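Local coordinates for fatty acid/retinol binding protein protein 7, isoform A, confirmed BY transcript evidence (Caenorhabditis elegans, PDB 2W9Y) that probably binds fatty acids such as oleic acid, and belongs to the nematode family of fatty-acid and retinol-binding proteins, at residues 13-18 against 89-94; 24-29 against 63-68. One frame throughout, in Å; residues are numbered along the deposited sequence.

Interaction 1 of 2, residues 13-18 against 89-94; sequences KNFFPT and KKLIHM
Phe15 packs against Leu91 and Met94, neighbours one helical turn apart on helix 82-104. Its CD1 meets Leu91 CD1 at 3.5 Å, the two side chains crossing at a slant, while Met94 comes in at about a right angle and sets its terminal methyl CE 3.6 Å from Phe15 CB and 3.8 Å from Phe15 CD2. Leu91 uses both branches: its CG, anti to the backbone N (chi1 -179°), faces Phe15 CB, with CD1 directed to the ring and CD2 lying 3.4 Å from the backbone O of Phe15. Met94 is bent at chi2 and chi3 (-83° and -68°), which folds its methyl back onto the base of the Phe15 side chain. Farther along, Pro17 CG touches Ile92 CD1 at 3.9 Å. The side chains meet through carbon alone, in the buried interior of the all-helical fold of this family, where the short 3-10 turn 13-15 and the loop after it pack on helix 82-104. Pro17 is the N-cap residue of helix 18-26. Leu116 of helix 111-121 touches both Phe15 and Met94, Tyr87 also packs on Phe15, and Asn73 of helix 60-75 meets Pro17 and Ile92.

Interaction 2 of 2, residues 24-29 against 63-68; sequences SSSITA and GKRLAT
Ser26 OG takes part in two hydrogen bonds: one received from Arg65 NH1 at 2.8 Å, the other with the backbone O of Phe23. The bond from Arg65 is somewhat bent, 147° at the hydrogen, but the oxygen stays near the guanidinium plane, 13° out of it, and so meets the edge of the group. Arg65 CD passes 3.7 Å from the same oxygen, and the kink at chi3 (-99°) turns the guanidinium across toward the serine. The methyl CD1 of Ile27 lies 4.1 Å from Arg65 NH1, a loose approach. The charge is answered elsewhere, by a salt bridge from Arg65 NH2 to Glu31 OE2, while Glu31 OE1 accepts a hydrogen bond from Thr28 N. A methionine in place of Arg65 would probably leave Glu31 without this countercharge and deprive Ser26 of its donor from helix 60-75. The partly buried hydrogen bond between Arg65 and Ser26 ties the end of helix 18-26 to helix 60-75, and the salt bridge brings in the connection toward helix 32-39, with Ile27 packing on Leu35 of helix 32-39 and Arg65 also touching Phe23.

Interactions 1 and 2 lie at the two ends of helix 18-26: Pro17 of 13-18 occupies the N-cap position at its start, and Ser26 of 24-29 lies near its finish. On the other side they use successive helices of the chain, 82-104 and 60-75. Their centres are about 17 Å apart and their nearest atoms about 5 Å, without touching; helix 60-75 nevertheless reaches both, through Asn73 beside Pro17 and Ile92 and through Arg65. The characters differ. Interaction 1 is apolar and buried, its centre about 5 Å from that of the chain, whereas interaction 2, about 12 Å from the same point, is polar and only partly buried.

Interaction 1 of 2, residues 13-18 against 89-94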
ATOM      1  N   LYS A  13      -1.788   9.741   1.266  1.00  9.61           N
ATOM      2  CA  LYS A  13      -1.462   9.261   2.592  1.00 10.99           C
ATOM      3  C   LYS A  13      -2.662   8.743   3.366  1.00 11.55           C
ATOM      4  O   LYS A  13      -2.529   7.737   4.080  1.00 10.49           O
ATOM      5  CB  LYS A  13      -0.667  10.278   3.374  1.00 11.75           C
ATOM      6  CG  LYS A  13       0.763  10.412   2.793  1.00 13.37           C
ATOM      7  CD  LYS A  13       1.571  11.489   3.584  1.00 13.71           C
ATOM      8  CE  LYS A  13       1.090  12.886   3.325  1.00 16.79           C
ATOM      9  NZ  LYS A  13       2.206  13.818   3.687  1.00 20.03           N
ATOM     10  N   ASN A  14      -3.809   9.440   3.259  1.00 12.38           N
ATOM     11  CA  ASN A  14      -5.061   9.031   3.846  1.00 11.85           C
ATOM     12  C   ASN A  14      -5.424   7.562   3.698  1.00 10.52           C
ATOM     13  O   ASN A  14      -5.964   6.971   4.665  1.00 10.37           O
ATOM     14  CB  ASN A  14      -6.229   9.835   3.276  1.00 10.90           C
ATOM     15  CG  ASN A  14      -6.326  11.223   3.814  1.00 12.76           C
ATOM     16  OD1 ASN A  14      -5.564  11.621   4.691  1.00 14.63           O
ATOM     17  ND2 ASN A  14      -7.243  12.012   3.246  1.00 14.36           N
ATOM     18  N   PHE A  15      -5.132   6.957   2.527  1.00 10.07           N
ATOM     19  CA  PHE A  15      -5.513   5.580   2.220  1.00  9.46           C
ATOM     20  C   PHE A  15      -4.479   4.494   2.640  1.00  8.64           C
ATOM     21  O   PHE A  15      -4.752   3.311   2.505  1.00  9.32           O
ATOM     22  CB  PHE A  15      -5.772   5.425   0.695  1.00  9.03           C
ATOM     23  CG  PHE A  15      -6.998   6.105   0.271  1.00 12.18           C
ATOM     24  CD1 PHE A  15      -8.244   5.588   0.632  1.00 10.23           C
ATOM     25  CD2 PHE A  15      -6.941   7.297  -0.410  1.00 11.95           C
ATOM     26  CE1 PHE A  15      -9.426   6.265   0.290  1.00 12.12           C
ATOM     27  CE2 PHE A  15      -8.115   7.942  -0.826  1.00 14.77           C
ATOM     28  CZ  PHE A  15      -9.339   7.446  -0.473  1.00  9.68           C
ATOM     29  N   PHE A  16      -3.290   4.891   3.092  1.00  8.60           N
ATOM     30  CA  PHE A  16      -2.223   3.918   3.371  1.00  8.17           C
ATOM     31  C   PHE A  16      -2.565   3.073   4.632  1.00  8.33           C
ATOM     32  O   PHE A  16      -2.821   3.649   5.670  1.00  9.34           O
ATOM     33  CB  PHE A  16      -0.845   4.633   3.614  1.00 10.15           C
ATOM     34  CG  PHE A  16       0.018   4.708   2.369  1.00 11.06           C
ATOM     35  CD1 PHE A  16      -0.388   5.436   1.223  1.00 12.66           C
ATOM     36  CD2 PHE A  16       1.195   4.001   2.310  1.00 13.40           C
ATOM     37  CE1 PHE A  16       0.401   5.450   0.073  1.00 12.64           C
ATOM     38  CE2 PHE A  16       1.995   4.024   1.193  1.00 13.24           C
ATOM     39  CZ  PHE A  16       1.601   4.739   0.061  1.00 12.41           C
ATOM     40  N   PRO A  17      -2.594   1.739   4.513  1.00  7.53           N
ATOM     41  CA  PRO A  17      -2.644   0.949   5.785  1.00  7.76           C
ATOM     42  C   PRO A  17      -1.415   1.189   6.643  1.00  8.27           C
ATOM     43  O   PRO A  17      -0.349   1.530   6.131  1.00  9.16           O
ATOM     44  CB  PRO A  17      -2.662  -0.503   5.314  1.00  8.17           C
ATOM     45  CG  PRO A  17      -3.246  -0.438   3.842  1.00  7.92           C
ATOM     46  CD  PRO A  17      -2.620   0.843   3.307  1.00  7.46           C
ATOM     47  N   THR A  18      -1.582   1.038   7.951  1.00  8.45           N
ATOM     48  CA  THR A  18      -0.509   1.222   8.944  1.00  9.35           C
ATOM     49  C   THR A  18       0.718   0.399   8.607  1.00 10.20           C
ATOM     50  O   THR A  18       1.892   0.932   8.662  1.00 10.42           O
ATOM     51  CB  THR A  18      -1.004   0.978  10.387  1.00  8.21           C
ATOM     52  OG1 THR A  18      -1.939   2.046  10.704  1.00 10.89           O
ATOM     53  CG2 THR A  18       0.196   1.103  11.390  1.00  7.67           C
ATOM     54  N   LYS A  89      -9.501  -3.850  -2.991  1.00 10.18           N
ATOM     55  CA  LYS A  89      -8.429  -4.229  -3.940  1.00 11.10           C
ATOM     56  C   LYS A  89      -7.981  -3.046  -4.801  1.00 10.12           C
ATOM     57  O   LYS A  89      -6.813  -2.928  -5.092  1.00 10.69           O
ATOM     58  CB  LYS A  89      -8.893  -5.353  -4.867  1.00 11.42           C
ATOM     59  CG  LYS A  89      -9.074  -6.608  -4.048  1.00 16.28           C
ATOM     60  CD  LYS A  89      -9.617  -7.746  -4.888  1.00 23.20           C
ATOM     61  CE  LYS A  89      -9.496  -9.057  -4.165  1.00 26.31           C
ATOM     62  NZ  LYS A  89     -10.073 -10.127  -5.031  1.00 30.56           N
ATOM     63  N   LYS A  90      -8.907  -2.180  -5.176  1.00  9.33           N
ATOM     64  CA  LYS A  90      -8.511  -0.919  -5.872  1.00  9.52           C
ATOM     65  C   LYS A  90      -7.716   0.005  -4.948  1.00  9.60           C
ATOM     66  O   LYS A  90      -6.756   0.657  -5.417  1.00  9.22           O
ATOM     67  CB  LYS A  90      -9.723  -0.161  -6.374  1.00 12.86           C
ATOM     68  CG  LYS A  90     -10.367  -0.809  -7.623  1.00 16.03           C
ATOM     69  CD  LYS A  90     -11.896  -0.500  -7.692  1.00 27.65           C
ATOM     70  CE  LYS A  90     -12.225   0.764  -8.455  1.00 31.71           C
ATOM     71  NZ  LYS A  90     -13.729   1.108  -8.318  1.00 35.74           N
ATOM     72  N   LEU A  91      -8.108   0.057  -3.663  1.00  7.23           N
ATOM     73  CA  LEU A  91      -7.389   0.877  -2.710  1.00  8.19           C
ATOM     74  C   LEU A  91      -5.936   0.337  -2.565  1.00 10.05           C
ATOM     75  O   LEU A  91      -4.968   1.093  -2.712  1.00 10.13           O
ATOM     76  CB  LEU A  91      -8.163   0.937  -1.395  1.00  8.22           C
ATOM     77  CG  LEU A  91      -7.572   1.787  -0.253  1.00  8.25           C
ATOM     78  CD1 LEU A  91      -8.673   2.097   0.762  1.00 10.76           C
ATOM     79  CD2 LEU A  91      -6.381   1.068   0.482  1.00  8.25           C
ATOM     80  N   ILE A  92      -5.772  -1.000  -2.396  1.00  9.73           N
ATOM     81  CA  ILE A  92      -4.467  -1.530  -2.180  1.00 11.76           C
ATOM     82  C   ILE A  92      -3.636  -1.373  -3.465  1.00 13.03           C
ATOM     83  O   ILE A  92      -2.433  -1.111  -3.379  1.00 12.01           O
ATOM     84  CB  ILE A  92      -4.523  -3.020  -1.796  1.00 13.77           C
ATOM     85  CG1 ILE A  92      -5.225  -3.178  -0.445  1.00 13.62           C
ATOM     86  CG2 ILE A  92      -3.092  -3.650  -1.761  1.00 12.25           C
ATOM     87  CD1 ILE A  92      -4.366  -2.611   0.752  1.00 16.11           C
ATOM     88  N   HIS A  93      -4.257  -1.537  -4.642  1.00 10.93           N
ATOM     89  CA  HIS A  93      -3.539  -1.282  -5.902  1.00 12.19           C
ATOM     90  C   HIS A  93      -3.001   0.131  -5.943  1.00 11.90           C
ATOM     91  O   HIS A  93      -1.826   0.326  -6.312  1.00 13.08           O
ATOM     92  CB  HIS A  93      -4.404  -1.554  -7.107  1.00 12.86           C
ATOM     93  CG  HIS A  93      -3.661  -1.545  -8.396  1.00 20.33           C
ATOM     94  ND1 HIS A  93      -3.703  -0.489  -9.287  1.00 25.27           N
ATOM     95  CD2 HIS A  93      -2.879  -2.491  -8.972  1.00 25.94           C
ATOM     96  CE1 HIS A  93      -2.977  -0.785 -10.353  1.00 25.48           C
ATOM     97  NE2 HIS A  93      -2.469  -1.993 -10.189  1.00 27.08           N
ATOM     98  N   MET A  94      -3.791   1.112  -5.511  1.00  9.20           N
ATOM     99  CA  MET A  94      -3.304   2.495  -5.476  1.00 10.31           C
ATOM    100  C   MET A  94      -2.080   2.619  -4.555  1.00 10.05           C
ATOM    101  O   MET A  94      -1.026   3.164  -4.952  1.00  9.98           O
ATOM    102  CB  MET A  94      -4.415   3.465  -5.033  1.00  9.42           C
ATOM    103  CG  MET A  94      -4.088   4.929  -5.227  1.00 11.91           C
ATOM    104  SD  MET A  94      -3.078   5.704  -3.907  1.00 14.86           S
ATOM    105  CE  MET A  94      -4.229   5.700  -2.501  1.00 13.30           C
TER

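Interaction 2 of 2, residues 24-29 against 63-68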
ATOM      1  N   SER A  24       7.552   1.372   5.380  1.00 12.15           N
ATOM      2  CA  SER A  24       8.310   2.467   4.666  1.00 14.63           C
ATOM      3  C   SER A  24       9.223   3.221   5.621  1.00 16.65           C
ATOM      4  O   SER A  24      10.344   3.541   5.264  1.00 17.02           O
ATOM      5  CB  SER A  24       7.417   3.495   4.018  1.00 14.38           C
ATOM      6  OG  SER A  24       6.582   2.885   3.082  1.00 22.02           O
ATOM      7  N   SER A  25       8.733   3.494   6.827  1.00 17.85           N
ATOM      8  CA  SER A  25       9.542   4.128   7.874  1.00 20.12           C
ATOM      9  C   SER A  25      10.763   3.330   8.275  1.00 20.37           C
ATOM     10  O   SER A  25      11.807   3.898   8.661  1.00 22.53           O
ATOM     11  CB  SER A  25       8.694   4.280   9.144  1.00 21.62           C
ATOM     12  OG  SER A  25       7.832   5.377   8.992  1.00 25.51           O
ATOM     13  N   SER A  26      10.632   2.022   8.200  1.00 19.02           N
ATOM     14  CA  SER A  26      11.649   1.125   8.670  1.00 17.81           C
ATOM     15  C   SER A  26      12.816   1.045   7.693  1.00 17.81           C
ATOM     16  O   SER A  26      13.895   0.611   8.106  1.00 18.44           O
ATOM     17  CB  SER A  26      11.079  -0.278   8.928  1.00 17.57           C
ATOM     18  OG  SER A  26      11.044  -1.082   7.741  1.00 15.62           O
ATOM     19  N   ILE A  27      12.621   1.407   6.411  1.00 16.55           N
ATOM     20  CA  ILE A  27      13.617   1.188   5.365  1.00 15.33           C
ATOM     21  C   ILE A  27      14.850   2.024   5.684  1.00 15.16           C
ATOM     22  O   ILE A  27      14.752   3.246   5.789  1.00 14.89           O
ATOM     23  CB  ILE A  27      13.105   1.676   3.966  1.00 14.80           C
ATOM     24  CG1 ILE A  27      11.860   0.909   3.512  1.00 15.74           C
ATOM     25  CG2 ILE A  27      14.167   1.523   2.875  1.00 16.50           C
ATOM     26  CD1 ILE A  27      11.948  -0.581   3.772  1.00 16.41           C
ATOM     27  N   THR A  28      16.000   1.366   5.812  1.00 14.32           N
ATOM     28  CA  THR A  28      17.277   2.045   6.079  1.00 15.39           C
ATOM     29  C   THR A  28      17.897   2.534   4.780  1.00 15.02           C
ATOM     30  O   THR A  28      17.433   2.200   3.673  1.00 14.77           O
ATOM     31  CB  THR A  28      18.281   1.061   6.729  1.00 15.45           C
ATOM     32  OG1 THR A  28      18.482  -0.041   5.835  1.00 16.88           O
ATOM     33  CG2 THR A  28      17.812   0.525   8.074  1.00 16.23           C
ATOM     34  N   ALA A  29      19.001   3.279   4.886  1.00 14.56           N
ATOM     35  CA  ALA A  29      19.565   3.875   3.698  1.00 15.24           C
ATOM     36  C   ALA A  29      20.125   2.775   2.818  1.00 14.46           C
ATOM     37  O   ALA A  29      20.123   2.918   1.564  1.00 15.19           O
ATOM     38  CB  ALA A  29      20.694   4.878   4.061  1.00 16.85           C
ATOM     39  N   GLY A  63      12.874  -8.817   2.872  1.00 12.82           N
ATOM     40  CA  GLY A  63      11.779  -9.597   2.267  1.00 12.56           C
ATOM     41  C   GLY A  63      10.790 -10.132   3.311  1.00 12.16           C
ATOM     42  O   GLY A  63       9.574 -10.196   3.083  1.00 11.91           O
ATOM     43  N   LYS A  64      11.319 -10.528   4.448  1.00 10.90           N
ATOM     44  CA  LYS A  64      10.470 -10.930   5.590  1.00 11.82           C
ATOM     45  C   LYS A  64       9.519  -9.770   5.986  1.00 11.70           C
ATOM     46  O   LYS A  64       8.297  -9.971   6.185  1.00 10.86           O
ATOM     47  CB  LYS A  64      11.332 -11.365   6.808  1.00 11.48           C
ATOM     48  CG  LYS A  64      10.535 -11.525   8.082  1.00 13.44           C
ATOM     49  CD  LYS A  64      11.376 -11.702   9.355  1.00 18.03           C
ATOM     50  CE  LYS A  64      11.765 -10.338   9.959  1.00 23.71           C
ATOM     51  NZ  LYS A  64      10.572  -9.836  10.732  1.00 29.14           N
ATOM     52  N   ARG A  65      10.092  -8.573   6.134  1.00 11.17           N
ATOM     53  CA  ARG A  65       9.268  -7.389   6.473  1.00 11.08           C
ATOM     54  C   ARG A  65       8.214  -7.046   5.378  1.00 12.13           C
ATOM     55  O   ARG A  65       7.034  -6.743   5.695  1.00 11.07           O
ATOM     56  CB  ARG A  65      10.163  -6.177   6.802  1.00 11.40           C
ATOM     57  CG  ARG A  65      10.862  -6.174   8.176  1.00 14.11           C
ATOM     58  CD  ARG A  65      11.458  -4.734   8.324  1.00 18.34           C
ATOM     59  NE  ARG A  65      12.824  -4.863   7.968  1.00 23.08           N
ATOM     60  CZ  ARG A  65      13.608  -3.954   7.432  1.00 23.37           C
ATOM     61  NH1 ARG A  65      13.200  -2.727   7.093  1.00 20.58           N
ATOM     62  NH2 ARG A  65      14.854  -4.329   7.244  1.00 27.79           N
ATOM     63  N   LEU A  66       8.597  -7.167   4.107  1.00 11.95           N
ATOM     64  CA  LEU A  66       7.626  -6.975   3.028  1.00 12.59           C
ATOM     65  C   LEU A  66       6.492  -8.053   3.118  1.00 11.97           C
ATOM     66  O   LEU A  66       5.344  -7.740   3.001  1.00 11.76           O
ATOM     67  CB  LEU A  66       8.396  -7.042   1.698  1.00 12.23           C
ATOM     68  CG  LEU A  66       7.545  -6.577   0.518  1.00 16.87           C
ATOM     69  CD1 LEU A  66       6.815  -5.262   0.802  1.00 15.68           C
ATOM     70  CD2 LEU A  66       8.460  -6.479  -0.732  1.00 19.41           C
ATOM     71  N   ALA A  67       6.829  -9.332   3.304  1.00 10.73           N
ATOM     72  CA  ALA A  67       5.824 -10.396   3.473  1.00 10.32           C
ATOM     73  C   ALA A  67       4.858 -10.105   4.619  1.00 10.82           C
ATOM     74  O   ALA A  67       3.675 -10.449   4.553  1.00 10.78           O
ATOM     75  CB  ALA A  67       6.486 -11.735   3.735  1.00  9.56           C
ATOM     76  N   THR A  68       5.377  -9.491   5.675  1.00 10.65           N
ATOM     77  CA  THR A  68       4.532  -9.129   6.832  1.00 11.11           C
ATOM     78  C   THR A  68       3.500  -8.058   6.466  1.00 11.47           C
ATOM     79  O   THR A  68       2.340  -8.088   6.932  1.00 12.46           O
ATOM     80  CB  THR A  68       5.459  -8.680   8.061  1.00 11.76           C
ATOM     81  OG1 THR A  68       6.064  -9.858   8.618  1.00 13.70           O
ATOM     82  CG2 THR A  68       4.637  -8.032   9.149  1.00 15.06           C
TER